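Local coordinates for uncharacterized protein lp_1913 (PDB 3FLH) that is of unknown function but carries a rhodanese-like domain, an alpha/beta fold also found in sulfurtransferases and Cdc25-type phosphatases, at residues Lys59-Arg64 and Lys87-Val92. Numbering follows the deposited sequence.
Sequences KDLATR and KTALLV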
ATOM      1  N   LYS B  59       7.739  -3.395  16.964  1.00 29.78           N
ATOM      2  CA  LYS B  59       8.546  -4.506  17.471  1.00 33.55           C
ATOM      3  C   LYS B  59       8.334  -4.786  18.956  1.00 33.40           C
ATOM      4  O   LYS B  59       8.972  -5.672  19.519  1.00 42.29           O
ATOM      5  CB  LYS B  59      10.037  -4.243  17.225  1.00 32.05           C
ATOM      6  CG  LYS B  59      10.699  -3.343  18.263  1.00 39.81           C
ATOM      7  CD  LYS B  59      12.180  -3.138  17.953  1.00 47.35           C
ATOM      8  CE  LYS B  59      12.942  -2.619  19.169  1.00 51.61           C
ATOM      9  NZ  LYS B  59      12.346  -1.376  19.736  1.00 53.69           N
ATOM     10  N   ASP B  60       7.448  -4.029  19.591  1.00 29.23           N
ATOM     11  CA  ASP B  60       7.176  -4.220  21.008  1.00 20.61           C
ATOM     12  C   ASP B  60       5.705  -4.536  21.230  1.00 24.55           C
ATOM     13  O   ASP B  60       5.300  -4.915  22.327  1.00 21.29           O
ATOM     14  CB  ASP B  60       7.551  -2.960  21.789  1.00 30.44           C
ATOM     15  CG  ASP B  60       9.019  -2.613  21.660  1.00 35.75           C
ATOM     16  OD1 ASP B  60       9.869  -3.457  22.012  1.00 38.21           O
ATOM     17  OD2 ASP B  60       9.328  -1.492  21.206  1.00 43.46           O
ATOM     18  N   LEU B  61       4.910  -4.387  20.177  1.00 23.88           N
ATOM     19  CA  LEU B  61       3.475  -4.631  20.255  1.00 20.81           C
ATOM     20  C   LEU B  61       3.093  -5.964  20.899  1.00 18.08           C
ATOM     21  O   LEU B  61       2.413  -5.988  21.926  1.00 16.84           O
ATOM     22  CB  LEU B  61       2.853  -4.540  18.861  1.00 20.64           C
ATOM     23  CG  LEU B  61       1.356  -4.832  18.805  1.00 25.91           C
ATOM     24  CD1 LEU B  61       0.590  -3.807  19.634  1.00 25.06           C
ATOM     25  CD2 LEU B  61       0.894  -4.814  17.365  1.00 32.75           C
ATOM     26  N   ALA B  62       3.516  -7.072  20.294  1.00 16.85           N
ATOM     27  CA  ALA B  62       3.196  -8.399  20.826  1.00 19.42           C
ATOM     28  C   ALA B  62       3.519  -8.517  22.315  1.00 18.25           C
ATOM     29  O   ALA B  62       2.819  -9.210  23.063  1.00 22.12           O
ATOM     30  CB  ALA B  62       3.949  -9.480  20.043  1.00 15.30           C
ATOM     31  N   THR B  63       4.572  -7.831  22.742  1.00 15.04           N
ATOM     32  CA  THR B  63       4.999  -7.856  24.140  1.00 22.51           C
ATOM     33  C   THR B  63       4.131  -7.009  25.072  1.00 21.69           C
ATOM     34  O   THR B  63       3.846  -7.413  26.201  1.00 20.67           O
ATOM     35  CB  THR B  63       6.464  -7.364  24.279  1.00 28.05           C
ATOM     36  OG1 THR B  63       7.340  -8.254  23.571  1.00 26.71           O
ATOM     37  CG2 THR B  63       6.875  -7.321  25.752  1.00 34.22           C
ATOM     38  N   ARG B  64       3.709  -5.840  24.594  1.00 27.21           N
ATOM     39  CA  ARG B  64       2.910  -4.911  25.398  1.00 26.10           C
ATOM     40  C   ARG B  64       1.411  -4.955  25.119  1.00 35.96           C
ATOM     41  O   ARG B  64       0.655  -4.102  25.590  1.00 30.87           O
ATOM     42  CB  ARG B  64       3.416  -3.486  25.176  1.00 27.72           C
ATOM     43  CG  ARG B  64       4.854  -3.255  25.624  1.00 28.95           C
ATOM     44  CD  ARG B  64       5.319  -1.855  25.260  1.00 36.86           C
ATOM     45  NE  ARG B  64       4.345  -0.853  25.682  1.00 31.20           N
ATOM     46  CZ  ARG B  64       4.300   0.394  25.227  1.00 27.13           C
ATOM     47  NH1 ARG B  64       5.176   0.819  24.329  1.00 21.09           N
ATOM     48  NH2 ARG B  64       3.358   1.213  25.665  1.00 37.13           N
ATOM     49  N   LYS B  87       0.105  -3.423   8.816  1.00 14.68           N
ATOM     50  CA  LYS B  87      -0.526  -4.721   8.632  1.00  8.80           C
ATOM     51  C   LYS B  87       0.040  -5.759   9.591  1.00  9.34           C
ATOM     52  O   LYS B  87      -0.689  -6.618  10.090  1.00 13.26           O
ATOM     53  CB  LYS B  87      -0.371  -5.189   7.181  1.00 14.59           C
ATOM     54  CG  LYS B  87      -1.145  -4.339   6.169  1.00 12.26           C
ATOM     55  CD  LYS B  87      -0.918  -4.846   4.750  1.00 27.65           C
ATOM     56  CE  LYS B  87      -1.573  -3.955   3.695  1.00 36.38           C
ATOM     57  NZ  LYS B  87      -3.046  -3.885   3.824  1.00 36.44           N
ATOM     58  N   THR B  88       1.338  -5.681   9.857  1.00  2.93           N
ATOM     59  CA  THR B  88       1.960  -6.620  10.773  1.00 13.04           C
ATOM     60  C   THR B  88       1.378  -6.426  12.177  1.00  9.79           C
ATOM     61  O   THR B  88       1.056  -7.396  12.860  1.00 11.79           O
ATOM     62  CB  THR B  88       3.496  -6.444  10.755  1.00 12.09           C
ATOM     63  OG1 THR B  88       3.979  -6.824   9.460  1.00 15.56           O
ATOM     64  CG2 THR B  88       4.163  -7.318  11.803  1.00 12.31           C
ATOM     65  N   ALA B  89       1.224  -5.175  12.595  1.00 10.74           N
ATOM     66  CA  ALA B  89       0.640  -4.891  13.905  1.00 13.61           C
ATOM     67  C   ALA B  89      -0.814  -5.374  13.898  1.00 15.01           C
ATOM     68  O   ALA B  89      -1.266  -6.010  14.846  1.00 13.89           O
ATOM     69  CB  ALA B  89       0.687  -3.388  14.195  1.00 13.03           C
ATOM     70  N   LEU B  90      -1.540  -5.065  12.822  1.00 12.81           N
ATOM     71  CA  LEU B  90      -2.934  -5.473  12.710  1.00 14.13           C
ATOM     72  C   LEU B  90      -3.076  -6.984  12.858  1.00 15.44           C
ATOM     73  O   LEU B  90      -3.976  -7.459  13.551  1.00  8.96           O
ATOM     74  CB  LEU B  90      -3.532  -5.024  11.367  1.00 14.32           C
ATOM     75  CG  LEU B  90      -5.049  -5.212  11.183  1.00 21.99           C
ATOM     76  CD1 LEU B  90      -5.808  -4.421  12.259  1.00 19.40           C
ATOM     77  CD2 LEU B  90      -5.477  -4.737   9.798  1.00 13.59           C
ATOM     78  N   LEU B  91      -2.187  -7.739  12.217  1.00 14.84           N
ATOM     79  CA  LEU B  91      -2.234  -9.200  12.284  1.00 14.21           C
ATOM     80  C   LEU B  91      -2.067  -9.703  13.715  1.00 15.79           C
ATOM     81  O   LEU B  91      -2.724 -10.662  14.135  1.00 17.63           O
ATOM     82  CB  LEU B  91      -1.146  -9.809  11.390  1.00 12.82           C
ATOM     83  CG  LEU B  91      -1.077 -11.340  11.364  1.00 25.44           C
ATOM     84  CD1 LEU B  91      -2.434 -11.915  11.000  1.00 13.73           C
ATOM     85  CD2 LEU B  91      -0.021 -11.788  10.355  1.00 27.36           C
ATOM     86  N   VAL B  92      -1.183  -9.053  14.460  1.00  9.82           N
ATOM     87  CA  VAL B  92      -0.938  -9.419  15.849  1.00 13.65           C
ATOM     88  C   VAL B  92      -2.201  -9.184  16.680  1.00 14.74           C
ATOM     89  O   VAL B  92      -2.622 -10.056  17.448  1.00 15.21           O
ATOM     90  CB  VAL B  92       0.235  -8.591  16.435  1.00 12.51           C
ATOM     91  CG1 VAL B  92       0.407  -8.886  17.918  1.00 19.49           C
ATOM     92  CG2 VAL B  92       1.517  -8.919  15.682  1.00 11.84           C
TER
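Leu61 leaves its backbone toward helix 85-95, and CG anti to the backbone N (chi1 178°) carries CD2 to Ala89 and Val92; Val92 has CG1 anti to its own backbone N (chi1 175°), which sets that methyl against Ala62. The evidence for close fit is at Ala89: Leu61 CD2 lies 3.5 Å from Ala89 CA and 3.5 Å from Ala89 CB, both tighter than usual carbon contact, so the leucine methyl presses on the helix backbone as well as on the alanine methyl. One turn further on, the same CD2 stands 3.9 Å from Val92 CB and thus spans the i and i+3 positions of helix 85-95. Val92 CG1 in turn reaches Ala62 CA at 4.1 Å and Ala62 CB at 4.2 Å, a looser pairing toward the solvent-exposed side. The local axes run nearly parallel, 13° apart, with a closest approach of 9.8 Å, as expected where helix 58-64 follows strand 54-55 and helix 85-95 follows strand 73-77 in the parallel sheet of the rhodanese-like domain. Elsewhere, Leu61 also packs on Met56, while Leu90 touches Ala100 of strand 99-103. No hydrogen bond or salt bridge crosses between the segments, and they bury just 154 Å² together; their direct association therefore rests on dispersion and apolar burial, with Leu61 as its main contributor.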